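Local coordinates for globin III, extracellular (Lumbricus terrestris, PDB 1X9F), which probably carries oxygen as a heme-containing subunit of the giant extracellular hemoglobin (erythrocruorin) of the earthworm, at residues K17-D20 and I21-D25; L40-L43 and A44-P48. One frame throughout, in Å; residues are numbered along the deposited sequence.

Along the chain from the N terminus, contact 1 comes first, around the end of the first helix and the way into helix 28-46; contact 2 follows in the last turns of helix 28-46, where the chain bends toward helix 50-53. Each is a local contact within one continuous segment, so neither closes a long loop, and the two stand in series without nesting or crossing. The centres of contacts 1 and 2 are about 26 Å apart, and the nearest atoms of contacts 1 and 2 about 12 Å apart. Both lie against helices 65-83 and 110-127: residues 17-25 seat the first helix on them, whereas residues 40-48 bring the second to the carbon monoxide and heme pockets.

Contact 1 of 2, residues K17-D20 and I21-D25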
loop_
_atom_site.group_PDB
_atom_site.type_symbol
_atom_site.label_atom_id
_atom_site.label_comp_id
_atom_site.label_asym_id
_atom_site.label_seq_id
_atom_site.Cartn_x
_atom_site.Cartn_y
_atom_site.Cartn_z
ATOM N N LYS C 17 24.940 0.080 -7.604
ATOM C CA LYS C 17 23.541 0.460 -7.663
ATOM C C LYS C 17 23.363 1.862 -7.097
ATOM O O LYS C 17 22.664 2.696 -7.685
ATOM C CB LYS C 17 22.705 -0.548 -6.871
ATOM C CG LYS C 17 21.207 -0.303 -6.929
ATOM C CD LYS C 17 20.461 -1.160 -5.918
ATOM C CE LYS C 17 20.328 -2.607 -6.381
ATOM N NZ LYS C 17 19.637 -3.442 -5.357
ATOM N N GLN C 18 24.012 2.128 -5.967
ATOM C CA GLN C 18 23.876 3.424 -5.312
ATOM C C GLN C 18 24.530 4.559 -6.091
ATOM O O GLN C 18 23.967 5.647 -6.198
ATOM C CB GLN C 18 24.389 3.363 -3.875
ATOM C CG GLN C 18 23.421 2.641 -2.958
ATOM C CD GLN C 18 23.946 2.424 -1.551
ATOM O OE1 GLN C 18 23.212 1.947 -0.689
ATOM N NE2 GLN C 18 25.205 2.760 -1.313
ATOM N N TRP C 19 25.710 4.294 -6.635
ATOM C CA TRP C 19 26.434 5.261 -7.452
ATOM C C TRP C 19 25.651 5.627 -8.706
ATOM O O TRP C 19 25.592 6.793 -9.099
ATOM C CB TRP C 19 27.763 4.638 -7.834
ATOM C CG TRP C 19 28.655 5.420 -8.732
ATOM C CD1 TRP C 19 28.957 5.124 -10.025
ATOM C CD2 TRP C 19 29.427 6.582 -8.395
ATOM N NE1 TRP C 19 29.865 6.033 -10.521
ATOM C CE2 TRP C 19 30.173 6.938 -9.540
ATOM C CE3 TRP C 19 29.566 7.363 -7.237
ATOM C CZ2 TRP C 19 31.026 8.043 -9.569
ATOM C CZ3 TRP C 19 30.418 8.458 -7.264
ATOM C CH2 TRP C 19 31.137 8.788 -8.424
ATOM N N ASP C 20 25.048 4.613 -9.319
ATOM C CA ASP C 20 24.304 4.758 -10.560
ATOM C C ASP C 20 23.178 5.778 -10.484
ATOM O O ASP C 20 22.870 6.448 -11.472
ATOM C CB ASP C 20 23.713 3.416 -10.950
ATOM C CG ASP C 20 24.070 3.038 -12.345
ATOM O OD1 ASP C 20 23.210 3.197 -13.241
ATOM O OD2 ASP C 20 25.204 2.607 -12.658
ATOM N N ILE C 21 22.552 5.862 -9.313
ATOM C CA ILE C 21 21.562 6.888 -9.039
ATOM C C ILE C 21 22.037 8.298 -9.443
ATOM O O ILE C 21 21.258 9.065 -10.007
ATOM C CB ILE C 21 21.081 6.789 -7.560
ATOM C CG1 ILE C 21 19.959 5.745 -7.443
ATOM C CG2 ILE C 21 20.593 8.148 -7.032
ATOM C CD1 ILE C 21 19.881 5.034 -6.066
ATOM N N LEU C 22 23.304 8.632 -9.201
ATOM C CA LEU C 22 23.797 9.963 -9.581
ATOM C C LEU C 22 23.630 10.322 -11.049
ATOM O O LEU C 22 23.542 11.507 -11.386
ATOM C CB LEU C 22 25.273 10.140 -9.211
ATOM C CG LEU C 22 25.462 10.618 -7.769
ATOM C CD1 LEU C 22 26.931 10.796 -7.478
ATOM C CD2 LEU C 22 24.701 11.911 -7.494
ATOM N N TRP C 23 23.591 9.318 -11.921
ATOM C CA TRP C 23 23.592 9.581 -13.366
ATOM C C TRP C 23 22.241 9.272 -13.997
ATOM O O TRP C 23 22.133 9.085 -15.214
ATOM C CB TRP C 23 24.737 8.822 -14.050
ATOM C CG TRP C 23 25.902 8.664 -13.135
ATOM C CD1 TRP C 23 26.347 7.501 -12.578
ATOM C CD2 TRP C 23 26.736 9.705 -12.606
ATOM N NE1 TRP C 23 27.420 7.748 -11.756
ATOM C CE2 TRP C 23 27.681 9.091 -11.754
ATOM C CE3 TRP C 23 26.794 11.096 -12.778
ATOM C CZ2 TRP C 23 28.668 9.813 -11.079
ATOM C CZ3 TRP C 23 27.775 11.814 -12.101
ATOM C CH2 TRP C 23 28.699 11.167 -11.262
ATOM N N ARG C 24 21.215 9.235 -13.146
ATOM C CA ARG C 24 19.835 9.096 -13.581
ATOM C C ARG C 24 19.496 10.163 -14.614
ATOM O O ARG C 24 18.709 9.905 -15.527
ATOM C CB ARG C 24 18.863 9.207 -12.393
ATOM C CG ARG C 24 18.783 7.969 -11.474
ATOM C CD ARG C 24 17.809 6.880 -11.930
ATOM N NE ARG C 24 17.978 6.575 -13.350
ATOM C CZ ARG C 24 17.357 5.603 -14.009
ATOM N NH1 ARG C 24 16.504 4.798 -13.389
ATOM N NH2 ARG C 24 17.597 5.435 -15.304
ATOM N N ASP C 25 20.075 11.356 -14.482
ATOM C CA ASP C 25 19.764 12.433 -15.431
ATOM C C ASP C 25 20.927 12.797 -16.377
ATOM O O ASP C 25 22.082 12.450 -16.106
ATOM C CB ASP C 25 19.118 13.644 -14.724
ATOM C CG ASP C 25 20.142 14.609 -14.138
ATOM O OD1 ASP C 25 19.801 15.801 -13.926
ATOM O OD2 ASP C 25 21.306 14.278 -13.845
#
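The corner between the A and B helices of the globin fold is built here around two indoles four residues apart, W19 on helix 9-20 and W23 in the segment that follows. W23 turns an edge of its indole toward the face of W19, with the planes at 72° and the five-membered rings 4.7 Å apart between centroids. Two atoms of that edge do most of the touching: W23 CZ2 stands over the rim of the W19 ring, 3.3 Å from W19 CZ2, and W23 NE1 lies 3.2 Å from W19 NE1. Both nitrogens are donors, so this last approach is packing and not a bond. The N-H of W19 is instead given to D79 on helix 65-83, while W23 is in cation-pi contact with K32 on helix 28-46. With CG anti to the backbone N (chi1 177°), the W19 side chain extends toward helix 65-83, where it packs on L75, L78 and I82. L22 touches both indoles: its CB sits over the centre of one face of W23, and L22 CD1 lies 4.2 Å from W19 CZ3. Beneath the rings the backbone bonds span three residues, the spacing of 3-10 turns: W23 N to D20 O at 3.0 Å, with L22 N to W19 O before it and R24 N to I21 O after. Replacing W19 by alanine removes the indole, and would probably let the W23 ring shift for want of a face to pack on and leave D79 OD2 without this donor. The indole pair and the turns thus shape the A-B corner, while W19 docks the A helix on the E helix, as in the globin fold.

Contact 2 of 2, residues L40-L43 and A44-P48; sequences LTKL and AKDIP. With CMO (carbon monoxide), chain S.
The backbone bonds of L40 to A44, T41 to K45, K42 to D46 and L43 to I47 all run from carbonyl to amide four residues on, and I47 is the first residue to leave helical angles (phi/psi -130°/89°). In the first, A44 N lies 2.8 Å from L40 O, nearly in line with the carbonyl. At the end of the row L43 O receives two amides: I47 N at 3.0 Å, in the carbonyl plane, and, weakly, D46 N. On the outer side K42 leaves the backbone with CG anti to N, then bends at chi2 and chi4, which brings its ammonium round to the open end of the D46 carboxylate, close to its plane and between the two oxygens. K42 NZ meets both in a salt bridge, D46 OD2 at 3.2 Å through its syn lone pair and D46 OD1 at 3.0 Å in a weak bond. Residues 40-46 form the C-terminal part of the globin B helix, whose inner side lines the ligand pocket. Both methyls of L40 border the bound carbon monoxide, L40 CD1 and CD2 each 3.4 Å from its O, and the same side chain packs on F67, H70 and I74 of helix 65-83. L43 touches the heme; its CD1 also approaches CD1 of I47 at 4.4 Å, and I47 in turn rests on H112 and K115 of helix 110-127.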
loop_
_atom_site.group_PDB
_atom_site.type_symbol
_atom_site.label_atom_id
_atom_site.label_comp_id
_atom_site.label_asym_id
_atom_site.label_seq_id
_atom_site.Cartn_x
_atom_site.Cartn_y
_atom_site.Cartn_z
ATOM N N LEU C 40 38.092 17.907 -4.472
ATOM C CA LEU C 40 39.489 18.325 -4.538
ATOM C C LEU C 40 39.713 19.636 -3.796
ATOM O O LEU C 40 40.714 19.796 -3.088
ATOM C CB LEU C 40 39.950 18.427 -5.989
ATOM C CG LEU C 40 39.953 17.098 -6.747
ATOM C CD1 LEU C 40 40.289 17.337 -8.210
ATOM C CD2 LEU C 40 40.943 16.105 -6.130
ATOM N N THR C 41 38.774 20.565 -3.948
ATOM C CA THR C 41 38.817 21.830 -3.217
ATOM C C THR C 41 38.935 21.606 -1.707
ATOM O O THR C 41 39.772 22.230 -1.045
ATOM C CB THR C 41 37.580 22.685 -3.572
ATOM O OG1 THR C 41 37.898 23.524 -4.690
ATOM C CG2 THR C 41 37.243 23.690 -2.465
ATOM N N LYS C 42 38.103 20.708 -1.179
ATOM C CA LYS C 42 38.125 20.344 0.234
ATOM C C LYS C 42 39.454 19.676 0.583
ATOM O O LYS C 42 40.017 19.922 1.655
ATOM C CB LYS C 42 36.939 19.425 0.563
ATOM C CG LYS C 42 36.796 19.013 2.036
ATOM C CD LYS C 42 36.158 20.097 2.909
ATOM C CE LYS C 42 35.882 19.584 4.328
ATOM N NZ LYS C 42 37.128 19.131 5.041
ATOM N N LEU C 43 39.955 18.847 -0.331
ATOM C CA LEU C 43 41.247 18.202 -0.139
ATOM C C LEU C 43 42.357 19.235 0.022
ATOM O O LEU C 43 43.156 19.137 0.955
ATOM C CB LEU C 43 41.568 17.232 -1.280
ATOM C CG LEU C 43 42.920 16.506 -1.190
ATOM C CD1 LEU C 43 42.944 15.484 -0.038
ATOM C CD2 LEU C 43 43.225 15.805 -2.503
ATOM N N ALA C 44 42.398 20.221 -0.875
ATOM C CA ALA C 44 43.425 21.267 -0.828
ATOM C C ALA C 44 43.293 22.149 0.417
ATOM O O ALA C 44 44.298 22.575 0.992
ATOM C CB ALA C 44 43.391 22.113 -2.097
ATOM N N LYS C 45 42.051 22.408 0.823
ATOM C CA LYS C 45 41.759 23.141 2.051
ATOM C C LYS C 45 42.407 22.479 3.263
ATOM O O LYS C 45 42.999 23.161 4.100
ATOM C CB LYS C 45 40.245 23.227 2.273
ATOM C CG LYS C 45 39.819 24.176 3.401
ATOM C CD LYS C 45 39.315 25.527 2.878
ATOM C CE LYS C 45 40.350 26.258 2.004
ATOM N NZ LYS C 45 39.787 27.521 1.419
ATOM N N ASP C 46 42.298 21.154 3.348
ATOM C CA ASP C 46 42.821 20.396 4.490
ATOM C C ASP C 46 44.322 20.164 4.436
ATOM O O ASP C 46 44.984 20.097 5.479
ATOM C CB ASP C 46 42.121 19.041 4.610
ATOM C CG ASP C 46 40.643 19.169 4.908
ATOM O OD1 ASP C 46 39.941 18.139 4.858
ATOM O OD2 ASP C 46 40.086 20.251 5.199
ATOM N N ILE C 47 44.858 20.002 3.233
ATOM C CA ILE C 47 46.286 19.765 3.066
ATOM C C ILE C 47 46.821 20.742 2.019
ATOM O O ILE C 47 46.865 20.409 0.831
ATOM C CB ILE C 47 46.558 18.297 2.648
ATOM C CG1 ILE C 47 45.855 17.313 3.594
ATOM C CG2 ILE C 47 48.072 18.017 2.614
ATOM C CD1 ILE C 47 45.984 15.846 3.168
ATOM N N PRO C 48 47.241 21.933 2.460
ATOM C CA PRO C 48 47.537 23.058 1.553
ATOM C C PRO C 48 48.542 22.741 0.442
ATOM O O PRO C 48 48.456 23.320 -0.649
ATOM C CB PRO C 48 48.114 24.123 2.493
ATOM C CG PRO C 48 48.569 23.359 3.715
ATOM C CD PRO C 48 47.512 22.282 3.867
HETATM C C CMO S . 42.759 13.607 -9.359
HETATM O O CMO S . 42.012 14.448 -8.892
#